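Local coordinates for protein esterase (Rhizomucor miehei, PDB 4WY5) that probably hydrolyses carboxylic esters, acting as a carboxylesterase with the alpha/beta hydrolase fold, at residues A[85-90]-A[117-122]; A[162-167]-A[189-194]; A[185-190]-A[309-314]; A[211-216]-A[261-266]; A[255-260]-A[285-290]. All coordinates share one frame; numbering follows the deposited sequence.

Interaction 1 of 5, residues A[85-90]-A[117-122]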
# COMPACT_ATOMS: atom_id res chain seq x y z
N PHE A 85 -2.46 -11.77 -17.15
CA PHE A 85 -2.39 -10.30 -17.18
C PHE A 85 -3.24 -9.66 -18.29
O PHE A 85 -3.10 -9.97 -19.48
CB PHE A 85 -0.93 -9.84 -17.33
CG PHE A 85 -0.74 -8.38 -17.07
CD1 PHE A 85 -0.50 -7.92 -15.79
CD2 PHE A 85 -0.86 -7.45 -18.09
CE1 PHE A 85 -0.35 -6.58 -15.54
CE2 PHE A 85 -0.72 -6.10 -17.85
CZ PHE A 85 -0.46 -5.67 -16.57
N LEU A 86 -4.08 -8.72 -17.87
CA LEU A 86 -5.05 -8.06 -18.74
C LEU A 86 -4.76 -6.57 -18.83
O LEU A 86 -4.95 -5.83 -17.85
CB LEU A 86 -6.45 -8.29 -18.18
CG LEU A 86 -6.66 -9.75 -17.78
CD1 LEU A 86 -7.98 -9.99 -17.03
CD2 LEU A 86 -6.59 -10.63 -19.04
N HIS A 87 -4.31 -6.11 -20.00
CA HIS A 87 -3.83 -4.72 -20.14
C HIS A 87 -4.94 -3.67 -20.28
O HIS A 87 -6.02 -3.96 -20.78
CB HIS A 87 -2.90 -4.61 -21.36
CG HIS A 87 -3.62 -4.69 -22.68
ND1 HIS A 87 -4.21 -3.59 -23.27
CD2 HIS A 87 -3.83 -5.73 -23.52
CE1 HIS A 87 -4.77 -3.96 -24.41
NE2 HIS A 87 -4.54 -5.25 -24.59
N GLY A 88 -4.63 -2.44 -19.88
CA GLY A 88 -5.54 -1.32 -20.05
C GLY A 88 -5.46 -0.62 -21.41
O GLY A 88 -4.80 -1.11 -22.34
N GLY A 89 -6.13 0.53 -21.54
CA GLY A 89 -6.19 1.26 -22.79
C GLY A 89 -7.60 1.67 -23.19
O GLY A 89 -7.87 1.95 -24.36
N GLY A 90 -8.52 1.68 -22.23
CA GLY A 90 -9.86 2.19 -22.44
C GLY A 90 -10.78 1.25 -23.22
O GLY A 90 -11.89 1.64 -23.62
N VAL A 117 -2.98 -11.90 -22.39
CA VAL A 117 -4.11 -12.18 -23.28
C VAL A 117 -4.43 -11.01 -24.19
O VAL A 117 -4.90 -9.96 -23.74
CB VAL A 117 -5.39 -12.54 -22.50
CG1 VAL A 117 -6.52 -12.84 -23.46
CG2 VAL A 117 -5.13 -13.74 -21.59
N ASP A 118 -4.16 -11.19 -25.48
CA ASP A 118 -4.37 -10.14 -26.49
C ASP A 118 -5.84 -10.17 -26.94
O ASP A 118 -6.18 -10.68 -28.02
CB ASP A 118 -3.40 -10.34 -27.66
CG ASP A 118 -3.41 -9.17 -28.66
OD1 ASP A 118 -4.00 -8.09 -28.36
OD2 ASP A 118 -2.81 -9.33 -29.74
N TYR A 119 -6.71 -9.61 -26.09
CA TYR A 119 -8.15 -9.71 -26.29
C TYR A 119 -8.63 -8.80 -27.42
O TYR A 119 -7.89 -7.91 -27.87
CB TYR A 119 -8.89 -9.41 -24.97
CG TYR A 119 -8.65 -8.03 -24.36
CD1 TYR A 119 -9.46 -6.96 -24.69
CD2 TYR A 119 -7.62 -7.81 -23.44
CE1 TYR A 119 -9.27 -5.70 -24.13
CE2 TYR A 119 -7.41 -6.56 -22.88
CZ TYR A 119 -8.25 -5.51 -23.23
OH TYR A 119 -8.06 -4.25 -22.69
N SER A 120 -9.85 -9.01 -27.88
CA SER A 120 -10.39 -8.22 -28.98
C SER A 120 -10.75 -6.81 -28.51
O SER A 120 -11.47 -6.64 -27.52
CB SER A 120 -11.62 -8.90 -29.60
OG SER A 120 -11.31 -10.22 -30.07
N LEU A 121 -10.23 -5.79 -29.21
CA LEU A 121 -10.45 -4.39 -28.82
C LEU A 121 -11.75 -3.78 -29.37
O LEU A 121 -12.27 -4.23 -30.39
CB LEU A 121 -9.27 -3.52 -29.27
CG LEU A 121 -7.85 -3.89 -28.81
CD1 LEU A 121 -6.81 -3.03 -29.53
CD2 LEU A 121 -7.70 -3.75 -27.31
N SER A 122 -12.26 -2.76 -28.68
CA SER A 122 -13.41 -1.96 -29.13
C SER A 122 -12.95 -0.76 -29.97
O SER A 122 -11.84 -0.25 -29.76
CB SER A 122 -14.21 -1.46 -27.92
OG SER A 122 -14.80 -2.53 -27.19
O HOH W 1 -3.64 -8.33 -21.71
O HOH W 2 -5.69 -6.75 -26.83
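The His-87 and Tyr-119 rings form an offset stack, centroids 4.8 Å apart and planes at 21°, with Tyr-119 CE2 over one face of the imidazole near its rim. At the imidazole edge lie Leu-121 CD2, 4.1 Å from His-87 CE1, and a water in the ring plane, 2.9 Å from His-87 NE2, that is also close to Asp-118 OD1 and Tyr-119 O. The same water lies over one face of the Tyr-119 ring, toward its rim, and His-87 O lies at that ring's edge, in plane. The other imidazole nitrogen is fixed as well: His-87 ND1 donates to Gly-88 O at 2.7 Å, nearly in the ring plane, which holds the imidazole against rotation. With CG in the crowded position between backbone N and carbonyl carbon (chi1 60°), Tyr-119 sends its OH to His-87 O, 2.8 Å away, donating nearly along the C=O axis. Beside the rings, Val-117 N makes a weak bond to Phe-85 O, and a second water joins Phe-85 O, His-87 N and Val-117 O. Leu-86 CD2 packs on Val-117 CB at 4.1 Å. His-87 to Gly-90 read His-Gly-Gly-Gly, the signature of hormone-sensitive-lipase-like esterases, consistent with their oxyanion-hole loop.

Interaction 2 of 5, residues A[162-167]-A[189-194]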
# COMPACT_ATOMS: atom_id res chain seq x y z
N ALA A 162 -8.93 -0.41 -17.68
CA ALA A 162 -9.90 -1.32 -18.31
C ALA A 162 -9.55 -2.79 -18.08
O ALA A 162 -10.44 -3.64 -18.07
CB ALA A 162 -10.00 -1.03 -19.82
N GLY A 163 -8.26 -3.10 -17.90
CA GLY A 163 -7.85 -4.45 -17.57
C GLY A 163 -8.25 -4.82 -16.15
O GLY A 163 -8.49 -6.00 -15.84
N ALA A 164 -8.31 -3.82 -15.27
CA ALA A 164 -8.75 -4.05 -13.90
C ALA A 164 -10.25 -4.35 -13.87
O ALA A 164 -10.72 -5.23 -13.15
CB ALA A 164 -8.43 -2.86 -13.03
N THR A 165 -11.00 -3.64 -14.70
CA THR A 165 -12.43 -3.92 -14.85
C THR A 165 -12.64 -5.37 -15.36
O THR A 165 -13.44 -6.13 -14.80
CB THR A 165 -13.10 -2.86 -15.79
OG1 THR A 165 -13.15 -1.59 -15.12
CG2 THR A 165 -14.52 -3.27 -16.16
N LEU A 166 -11.86 -5.79 -16.36
CA LEU A 166 -11.97 -7.16 -16.87
C LEU A 166 -11.56 -8.23 -15.83
O LEU A 166 -12.20 -9.29 -15.76
CB LEU A 166 -11.12 -7.34 -18.13
CG LEU A 166 -11.67 -6.64 -19.38
CD1 LEU A 166 -10.61 -6.63 -20.50
CD2 LEU A 166 -13.01 -7.23 -19.87
N SER A 167 -10.52 -7.98 -15.04
CA SER A 167 -10.15 -8.92 -13.98
C SER A 167 -11.32 -9.16 -13.03
O SER A 167 -11.60 -10.29 -12.63
CB SER A 167 -8.95 -8.42 -13.18
OG SER A 167 -7.80 -8.30 -13.98
N ILE A 189 -6.03 -2.64 -10.45
CA ILE A 189 -5.30 -1.35 -10.44
C ILE A 189 -6.13 -0.24 -11.10
O ILE A 189 -6.33 -0.25 -12.32
CB ILE A 189 -3.90 -1.48 -11.14
CG1 ILE A 189 -3.12 -2.67 -10.57
CG2 ILE A 189 -3.06 -0.23 -10.98
CD1 ILE A 189 -2.02 -3.17 -11.49
N TYR A 190 -6.62 0.70 -10.28
CA TYR A 190 -7.59 1.75 -10.69
C TYR A 190 -8.66 1.31 -11.72
O TYR A 190 -8.67 1.79 -12.86
CB TYR A 190 -6.85 3.03 -11.21
CG TYR A 190 -5.56 2.85 -12.02
CD1 TYR A 190 -5.58 2.40 -13.34
CD2 TYR A 190 -4.32 3.20 -11.47
CE1 TYR A 190 -4.40 2.25 -14.08
CE2 TYR A 190 -3.12 3.06 -12.21
CZ TYR A 190 -3.17 2.58 -13.51
OH TYR A 190 -1.99 2.44 -14.26
N PRO A 191 -9.61 0.43 -11.32
CA PRO A 191 -10.70 -0.01 -12.20
C PRO A 191 -11.78 1.05 -12.44
O PRO A 191 -11.86 2.03 -11.70
CB PRO A 191 -11.32 -1.19 -11.44
CG PRO A 191 -11.10 -0.83 -10.00
CD PRO A 191 -9.72 -0.18 -9.97
N ALA A 192 -12.61 0.83 -13.46
CA ALA A 192 -13.82 1.61 -13.73
C ALA A 192 -15.03 0.76 -13.37
O ALA A 192 -15.06 -0.42 -13.74
CB ALA A 192 -13.87 2.03 -15.20
N THR A 193 -16.00 1.33 -12.64
CA THR A 193 -17.13 0.53 -12.15
C THR A 193 -18.56 1.11 -12.33
O THR A 193 -19.54 0.36 -12.24
CB THR A 193 -16.99 0.24 -10.65
OG1 THR A 193 -17.13 1.47 -9.91
CG2 THR A 193 -15.64 -0.41 -10.35
N ALA A 194 -18.69 2.42 -12.57
CA ALA A 194 -19.98 3.12 -12.41
C ALA A 194 -20.93 3.14 -13.63
O ALA A 194 -20.49 3.30 -14.77
CB ALA A 194 -19.72 4.56 -11.99
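Ala-164 CB lies against the end of strand 185-189 and the loop after it, 3.7 Å from Pro-191 CB and 3.4 Å from Ile-189 O, so the start of helix 162-176 rests almost directly on the backbone. The two backbones come within 4.8 Å here, measured between Ala-164 CA and Pro-191 CA, with the Ala-164 methyl packed against the loop. One residue on, Thr-165 turns its hydroxyl beside its own backbone N, anti to the carbonyl carbon (chi1 -70°). This brings OG1 to Ala-192 O at 2.6 Å, to which it donates in the carbonyl plane, on a lone pair. The same Thr-165 OG1 sits 3.7 Å from Ala-192 CB. On the helix itself, Gly-163 O is gripped from opposite faces of its plane by Ser-167 N and Ser-167 OG, the latter 3.0 Å away. Tyr-190 turns aside from the helix; its ring meets His-292 and its OH is hydrogen-bonded to Ile-295 N. Gly-163 closes the sequence Gly-159, Ser-161, Gly-163 between strand 155-160 and this helix, and the contact backs what is probably the nucleophile elbow of an alpha/beta hydrolase.

Interaction 3 of 5, residues A[185-190]-A[309-314]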
# COMPACT_ATOMS: atom_id res chain seq x y z
N THR A 185 -6.64 -15.25 -6.58
CA THR A 185 -6.65 -13.83 -6.18
C THR A 185 -6.89 -12.91 -7.41
O THR A 185 -6.59 -13.29 -8.54
CB THR A 185 -5.32 -13.43 -5.43
OG1 THR A 185 -5.48 -12.16 -4.77
CG2 THR A 185 -4.13 -13.39 -6.38
N GLN A 186 -7.49 -11.75 -7.17
CA GLN A 186 -7.70 -10.73 -8.20
C GLN A 186 -6.95 -9.44 -7.79
O GLN A 186 -7.09 -8.96 -6.66
CB GLN A 186 -9.20 -10.43 -8.39
CG GLN A 186 -10.00 -10.11 -7.09
CD GLN A 186 -11.51 -9.82 -7.33
OE1 GLN A 186 -11.89 -9.13 -8.28
NE2 GLN A 186 -12.36 -10.36 -6.45
N VAL A 187 -6.14 -8.89 -8.70
CA VAL A 187 -5.40 -7.64 -8.46
C VAL A 187 -5.95 -6.53 -9.37
O VAL A 187 -5.90 -6.64 -10.60
CB VAL A 187 -3.87 -7.82 -8.70
CG1 VAL A 187 -3.13 -6.50 -8.51
CG2 VAL A 187 -3.28 -8.90 -7.78
N LEU A 188 -6.51 -5.49 -8.75
CA LEU A 188 -7.30 -4.50 -9.49
C LEU A 188 -6.67 -3.11 -9.38
O LEU A 188 -6.77 -2.46 -8.33
CB LEU A 188 -8.75 -4.46 -8.96
CG LEU A 188 -9.45 -5.81 -8.65
CD1 LEU A 188 -10.86 -5.64 -8.03
CD2 LEU A 188 -9.53 -6.76 -9.86
N ILE A 189 -6.03 -2.64 -10.45
CA ILE A 189 -5.30 -1.35 -10.44
C ILE A 189 -6.13 -0.24 -11.10
O ILE A 189 -6.33 -0.25 -12.32
CB ILE A 189 -3.90 -1.48 -11.14
CG1 ILE A 189 -3.12 -2.67 -10.57
CG2 ILE A 189 -3.06 -0.23 -10.98
CD1 ILE A 189 -2.02 -3.17 -11.49
N TYR A 190 -6.62 0.70 -10.28
CA TYR A 190 -7.59 1.75 -10.69
C TYR A 190 -8.66 1.31 -11.72
O TYR A 190 -8.67 1.79 -12.86
CB TYR A 190 -6.85 3.03 -11.21
CG TYR A 190 -5.56 2.85 -12.02
CD1 TYR A 190 -5.58 2.40 -13.34
CD2 TYR A 190 -4.32 3.20 -11.47
CE1 TYR A 190 -4.40 2.25 -14.08
CE2 TYR A 190 -3.12 3.06 -12.21
CZ TYR A 190 -3.17 2.58 -13.51
OH TYR A 190 -1.99 2.44 -14.26
N ASN A 309 6.48 -3.44 -6.11
CA ASN A 309 6.92 -4.25 -4.97
C ASN A 309 5.77 -4.79 -4.10
O ASN A 309 5.84 -5.91 -3.61
CB ASN A 309 7.88 -3.46 -4.07
CG ASN A 309 9.22 -3.19 -4.72
OD1 ASN A 309 9.53 -3.75 -5.78
ND2 ASN A 309 10.05 -2.36 -4.08
N THR A 310 4.73 -3.99 -3.93
CA THR A 310 3.61 -4.34 -3.06
C THR A 310 2.73 -5.45 -3.68
O THR A 310 2.27 -6.36 -2.98
CB THR A 310 2.77 -3.08 -2.74
OG1 THR A 310 3.60 -2.12 -2.06
CG2 THR A 310 1.58 -3.42 -1.85
N ILE A 311 2.48 -5.35 -4.99
CA ILE A 311 1.84 -6.43 -5.74
C ILE A 311 2.66 -7.73 -5.66
O ILE A 311 2.12 -8.81 -5.39
CB ILE A 311 1.65 -6.06 -7.24
CG1 ILE A 311 0.66 -4.90 -7.41
CG2 ILE A 311 1.18 -7.27 -8.05
CD1 ILE A 311 0.52 -4.45 -8.87
N VAL A 312 3.97 -7.62 -5.87
CA VAL A 312 4.83 -8.81 -5.85
C VAL A 312 4.74 -9.54 -4.50
O VAL A 312 4.64 -10.77 -4.46
CB VAL A 312 6.30 -8.45 -6.17
CG1 VAL A 312 7.26 -9.59 -5.80
CG2 VAL A 312 6.45 -8.09 -7.65
N ALA A 313 4.72 -8.78 -3.40
CA ALA A 313 4.67 -9.40 -2.08
C ALA A 313 3.31 -10.06 -1.80
O ALA A 313 3.25 -11.09 -1.12
CB ALA A 313 5.00 -8.38 -1.00
N HIS A 314 2.24 -9.48 -2.35
CA HIS A 314 0.88 -10.04 -2.21
C HIS A 314 0.73 -11.34 -3.00
O HIS A 314 0.12 -12.30 -2.52
CB HIS A 314 -0.18 -9.03 -2.68
CG HIS A 314 -1.53 -9.63 -2.89
ND1 HIS A 314 -2.44 -9.83 -1.87
CD2 HIS A 314 -2.12 -10.11 -4.02
CE1 HIS A 314 -3.53 -10.39 -2.36
NE2 HIS A 314 -3.37 -10.57 -3.66
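His-314 reaches from helix 302-319 to strand 185-189, its CB directed at the strand and CG anti to the backbone N (chi1 165°). CG passes Leu-255 CD2, a residue of the adjacent strand 254-259. Farther out CD2 approaches Val-187 CG2 tip to tip at 4.1 Å, while CE1, on the other side of the tip, stands 3.6 Å from Thr-185 OG1. NE2 ends the chain, donating to Thr-185 OG1 at 2.9 Å; the hydroxyl lies at the ring edge, only 9° out of its plane. Thr-185 OG1 has a second hydrogen-bond partner in Pro-253 O, so this buried hydroxyl is held from the helix and from the residue just before strand 254-259. The packing is that of a helix laid on the central sheet of an alpha/beta hydrolase: the short segments run antiparallel at 171°, their axes 10.8 Å apart. One turn back along the helix, Ile-311 replaces the polar link with aliphatic packing. Its CD1 rests 4.2 Å from Val-187 CG1 and 3.9 Å from Ile-189 CD1, and the two isoleucines cross at about a right angle. Phe-257 and Leu-106 also pack on Ile-311. On another side of the helix Asn-309 ND2 bonds Asp-317 OD1 of the second subunit, and Thr-310 packs on Thr-310 of that subunit.

Interaction 4 of 5, residues A[211-216]-A[261-266]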
# COMPACT_ATOMS: atom_id res chain seq x y z
N TYR A 211 -6.53 17.13 -16.14
CA TYR A 211 -5.81 15.91 -15.73
C TYR A 211 -5.87 14.87 -16.84
O TYR A 211 -6.76 14.94 -17.70
CB TYR A 211 -6.38 15.33 -14.42
CG TYR A 211 -6.18 16.23 -13.21
CD1 TYR A 211 -7.08 17.25 -12.91
CD2 TYR A 211 -5.08 16.05 -12.37
CE1 TYR A 211 -6.90 18.08 -11.81
CE2 TYR A 211 -4.88 16.86 -11.25
CZ TYR A 211 -5.79 17.88 -10.98
OH TYR A 211 -5.60 18.69 -9.89
N ILE A 212 -4.97 13.89 -16.81
CA ILE A 212 -4.77 12.99 -17.96
C ILE A 212 -6.04 12.23 -18.41
O ILE A 212 -6.21 12.00 -19.61
CB ILE A 212 -3.58 11.97 -17.70
CG1 ILE A 212 -3.40 11.03 -18.90
CG2 ILE A 212 -3.74 11.18 -16.42
CD1 ILE A 212 -2.64 9.75 -18.58
N LEU A 213 -6.94 11.84 -17.51
CA LEU A 213 -8.19 11.21 -17.97
C LEU A 213 -9.44 12.09 -17.70
O LEU A 213 -9.92 12.17 -16.57
CB LEU A 213 -8.37 9.83 -17.32
CG LEU A 213 -9.74 9.15 -17.46
CD1 LEU A 213 -10.03 8.75 -18.89
CD2 LEU A 213 -9.87 7.95 -16.52
N SER A 214 -9.97 12.71 -18.75
CA SER A 214 -11.10 13.66 -18.63
C SER A 214 -12.50 13.03 -18.70
O SER A 214 -12.68 11.91 -19.16
CB SER A 214 -10.99 14.72 -19.72
OG SER A 214 -11.41 14.19 -20.96
N ALA A 215 -13.50 13.77 -18.24
CA ALA A 215 -14.89 13.34 -18.40
C ALA A 215 -15.24 13.14 -19.89
O ALA A 215 -16.04 12.27 -20.23
CB ALA A 215 -15.84 14.34 -17.77
N GLU A 216 -14.61 13.93 -20.75
CA GLU A 216 -14.76 13.84 -22.20
C GLU A 216 -14.13 12.57 -22.78
O GLU A 216 -14.70 11.93 -23.68
CB GLU A 216 -14.14 15.08 -22.86
CG GLU A 216 -14.60 15.38 -24.29
CD GLU A 216 -13.54 16.13 -25.11
OE1 GLU A 216 -12.32 15.85 -24.93
OE2 GLU A 216 -13.93 17.01 -25.92
N SER A 261 -5.55 11.56 -7.57
CA SER A 261 -6.07 12.54 -8.52
C SER A 261 -6.58 11.85 -9.79
O SER A 261 -5.89 11.83 -10.83
CB SER A 261 -4.99 13.57 -8.88
OG SER A 261 -4.67 14.40 -7.76
N ASP A 262 -7.79 11.30 -9.69
CA ASP A 262 -8.34 10.42 -10.71
C ASP A 262 -9.86 10.40 -10.60
O ASP A 262 -10.39 10.06 -9.53
CB ASP A 262 -7.74 9.00 -10.53
CG ASP A 262 -8.23 8.00 -11.58
OD1 ASP A 262 -9.12 8.35 -12.40
OD2 ASP A 262 -7.73 6.83 -11.58
N VAL A 263 -10.56 10.71 -11.70
CA VAL A 263 -12.04 10.74 -11.70
C VAL A 263 -12.66 9.42 -11.22
O VAL A 263 -13.72 9.44 -10.58
CB VAL A 263 -12.65 11.07 -13.11
CG1 VAL A 263 -12.32 12.48 -13.52
CG2 VAL A 263 -12.16 10.10 -14.18
N LEU A 264 -12.00 8.30 -11.52
CA LEU A 264 -12.49 6.96 -11.14
C LEU A 264 -12.18 6.57 -9.68
O LEU A 264 -12.48 5.44 -9.26
CB LEU A 264 -11.89 5.90 -12.07
CG LEU A 264 -12.12 6.01 -13.59
CD1 LEU A 264 -11.37 4.90 -14.33
CD2 LEU A 264 -13.62 5.95 -13.91
N ARG A 265 -11.61 7.50 -8.92
CA ARG A 265 -11.11 7.17 -7.58
C ARG A 265 -12.17 6.63 -6.63
O ARG A 265 -12.03 5.52 -6.08
CB ARG A 265 -10.47 8.41 -6.96
CG ARG A 265 -9.86 8.21 -5.59
CD ARG A 265 -9.37 9.53 -5.04
NE ARG A 265 -10.45 10.31 -4.44
CZ ARG A 265 -10.34 11.59 -4.09
NH1 ARG A 265 -9.21 12.25 -4.30
NH2 ARG A 265 -11.37 12.22 -3.54
N ASP A 266 -13.24 7.40 -6.47
CA ASP A 266 -14.24 7.13 -5.44
C ASP A 266 -15.09 5.91 -5.79
O ASP A 266 -15.55 5.20 -4.90
CB ASP A 266 -15.15 8.36 -5.25
CG ASP A 266 -14.43 9.58 -4.69
OD1 ASP A 266 -13.27 9.46 -4.27
OD2 ASP A 266 -15.05 10.67 -4.65
O HOH W 3 -4.68 17.20 -7.94
O HOH W 4 -9.12 11.81 -13.84
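This is a contact between two loops, apolar at its centre and bridged by waters, joining the lead-in to helix 215-225 with the loop between strand 254-259 and helix 265-277. Leu-213 carries the apolar part. Its CG stands anti to the backbone N (chi1 168°), which carries CD2 across to meet Val-263 CG2 at 3.9 Å and Leu-264 CD1 at 4.0 Å, crossing both side chains at about a right angle. The Val-263 methyls also flank Leu-213 O, while a water, 2.9 Å from that oxygen, donates to it and accepts from Val-263 N. A second water also spans the segments, lying 2.6 Å from Tyr-211 OH and donating to Ser-261 OG. There the Tyr-211 ring touches Ser-261 CB by CE2, at 4.1 Å, and meets Phe-206 edge-to-face. The 261-266 loop is shaped from within: a type I turn runs from Asp-262 to Arg-265, and Leu-264 N donates to Asp-262 OD1 at 3.0 Å from well above the carboxylate plane. That capping bond occupies one oxygen of Asp-262; the other, OD2, accepts from His-292 ND1. Leu-213 and Leu-264 both pack on His-292 too, so the contact flanks the acid-histidine pair of a likely Ser-161, His-292, Asp-262 catalytic triad.

Interaction 5 of 5, residues A[255-260]-A[285-290]. With SO4 (sulfate ion), chain C.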
# COMPACT_ATOMS: atom_id res chain seq x y z
N LEU A 255 -6.89 -7.42 -4.05
CA LEU A 255 -5.99 -6.30 -3.75
C LEU A 255 -6.36 -5.16 -4.68
O LEU A 255 -6.37 -5.33 -5.90
CB LEU A 255 -4.51 -6.70 -3.93
CG LEU A 255 -3.44 -5.61 -3.81
CD1 LEU A 255 -3.38 -4.94 -2.40
CD2 LEU A 255 -2.06 -6.14 -4.22
N LEU A 256 -6.75 -4.01 -4.13
CA LEU A 256 -7.20 -2.90 -4.97
C LEU A 256 -6.40 -1.61 -4.75
O LEU A 256 -6.15 -1.21 -3.62
CB LEU A 256 -8.69 -2.65 -4.74
CG LEU A 256 -9.44 -1.70 -5.68
CD1 LEU A 256 -10.89 -2.10 -5.68
CD2 LEU A 256 -9.34 -0.26 -5.21
N PHE A 257 -5.96 -1.00 -5.86
CA PHE A 257 -5.27 0.30 -5.82
C PHE A 257 -6.16 1.36 -6.43
O PHE A 257 -6.82 1.11 -7.45
CB PHE A 257 -3.94 0.29 -6.58
CG PHE A 257 -2.90 -0.64 -6.01
CD1 PHE A 257 -1.95 -0.17 -5.10
CD2 PHE A 257 -2.86 -1.98 -6.37
CE1 PHE A 257 -0.98 -1.01 -4.57
CE2 PHE A 257 -1.89 -2.83 -5.85
CZ PHE A 257 -0.94 -2.35 -4.95
N THR A 258 -6.13 2.54 -5.82
CA THR A 258 -6.85 3.69 -6.32
C THR A 258 -5.86 4.87 -6.43
O THR A 258 -4.86 4.89 -5.71
CB THR A 258 -8.04 4.01 -5.39
OG1 THR A 258 -9.26 3.90 -6.12
CG2 THR A 258 -7.90 5.35 -4.74
N ALA A 259 -6.09 5.80 -7.35
CA ALA A 259 -5.19 6.95 -7.49
C ALA A 259 -5.82 8.24 -6.95
O ALA A 259 -7.00 8.50 -7.20
CB ALA A 259 -4.78 7.14 -8.95
N GLU A 260 -5.05 9.04 -6.20
CA GLU A 260 -5.60 10.22 -5.52
C GLU A 260 -6.23 11.23 -6.47
O GLU A 260 -7.32 11.74 -6.20
CB GLU A 260 -4.53 10.93 -4.67
CG GLU A 260 -5.10 12.17 -3.93
CD GLU A 260 -4.10 12.88 -3.03
OE1 GLU A 260 -2.94 13.09 -3.47
OE2 GLU A 260 -4.48 13.24 -1.88
N VAL A 285 -6.03 0.41 -0.94
CA VAL A 285 -5.31 1.65 -0.59
C VAL A 285 -5.52 2.75 -1.63
O VAL A 285 -5.67 2.46 -2.83
CB VAL A 285 -3.76 1.42 -0.45
CG1 VAL A 285 -3.44 0.56 0.76
CG2 VAL A 285 -3.17 0.80 -1.72
N ARG A 286 -5.53 4.01 -1.17
CA ARG A 286 -5.46 5.19 -2.04
C ARG A 286 -4.01 5.68 -2.12
O ARG A 286 -3.39 5.95 -1.07
CB ARG A 286 -6.37 6.34 -1.54
CG ARG A 286 -6.33 7.62 -2.41
CD ARG A 286 -7.05 8.83 -1.77
NE ARG A 286 -8.48 8.59 -1.68
CZ ARG A 286 -9.39 9.49 -1.30
NH1 ARG A 286 -9.02 10.72 -0.96
NH2 ARG A 286 -10.67 9.14 -1.27
N VAL A 287 -3.46 5.79 -3.33
CA VAL A 287 -2.05 6.20 -3.51
C VAL A 287 -1.90 7.72 -3.66
O VAL A 287 -2.42 8.31 -4.61
CB VAL A 287 -1.42 5.56 -4.76
CG1 VAL A 287 0.10 5.88 -4.82
CG2 VAL A 287 -1.67 4.06 -4.76
N LEU A 288 -1.19 8.34 -2.73
CA LEU A 288 -1.03 9.80 -2.72
C LEU A 288 -0.05 10.33 -3.77
O LEU A 288 1.03 9.77 -3.97
CB LEU A 288 -0.58 10.28 -1.33
CG LEU A 288 -1.63 10.67 -0.27
CD1 LEU A 288 -2.84 9.77 -0.24
CD2 LEU A 288 -1.00 10.71 1.11
N GLY A 289 -0.44 11.42 -4.43
CA GLY A 289 0.38 12.07 -5.44
C GLY A 289 0.27 11.53 -6.86
O GLY A 289 0.96 12.03 -7.76
N ALA A 290 -0.57 10.52 -7.06
CA ALA A 290 -0.62 9.83 -8.36
C ALA A 290 -1.86 10.19 -9.18
O ALA A 290 -2.87 10.66 -8.65
CB ALA A 290 -0.55 8.31 -8.17
S SO4 C . -11.54 12.94 0.98
O1 SO4 C . -10.86 12.84 -0.32
O2 SO4 C . -12.17 11.65 1.29
O3 SO4 C . -10.51 13.27 1.97
O4 SO4 C . -12.55 14.01 0.94
O HOH W 5 -6.21 11.93 -0.08
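Strands 254-259 and 282-287 are the parallel pair of a beta-alpha-beta unit, connected through helix 265-277 at the edge of this chain's part of the sheet. Four backbone bonds join them: Val-285 N to Leu-256 O, Thr-258 N to Val-285 O, Val-287 N to Thr-258 O, and Glu-260 N to Val-287 O. On one face Phe-257 lies alongside Val-285, its CD1 3.7 Å from Val-285 CG2, with Val-287 CG2 at the ring edge. On the other, Thr-258 CG2 packs 3.6 Å from Arg-286 CG. Beyond the strands Glu-260 stretches out, CG anti to the backbone N (chi1 -179°), and OE1 accepts from Gly-289 N at 3.2 Å from above the carboxylate plane, bracing the type II turn 287-290. A water donates to Glu-260 OE2 and accepts from Arg-286 NH1. That NH1 also bonds O1 of a sulfate ion, probably from the crystallisation liquor, at 2.9 Å in the guanidinium plane; Arg-286 of the second subunit shares the ion, which would offset the like charges. Glu-269 of helix 265-277 takes Arg-286 NE in a salt bridge. Helix 302-319 covers the Phe-257 face, and residues 285-287 pair antiparallel with a second-subunit strand, continuing the sheet.

Overall arrangement
All five contacts are buried; interactions 1 and 2 lie nearest the chain's centre, and 1, 3 and 5 reach the same sheet at different strands. Interactions 1 and 2 touch where loops at strand ends probably shape the catalytic centre; each pairs a hydroxyl-to-carbonyl bond with close packing, a ring stack in 1 and a methyl contact in 2. Interaction 3 shares Ile-189 and Tyr-190 with interaction 2 and combines aliphatic helix-on-sheet packing with one side-chain hydrogen bond. Interaction 5, in the adjoining strand pair, has regular backbone bonds and charge at the subunit interface, which interaction 3 also borders. Interaction 4, its centre about 16 Å from the chain's centre, relies on leucine packing and waters; its 261-266 segment continues directly from 255-260.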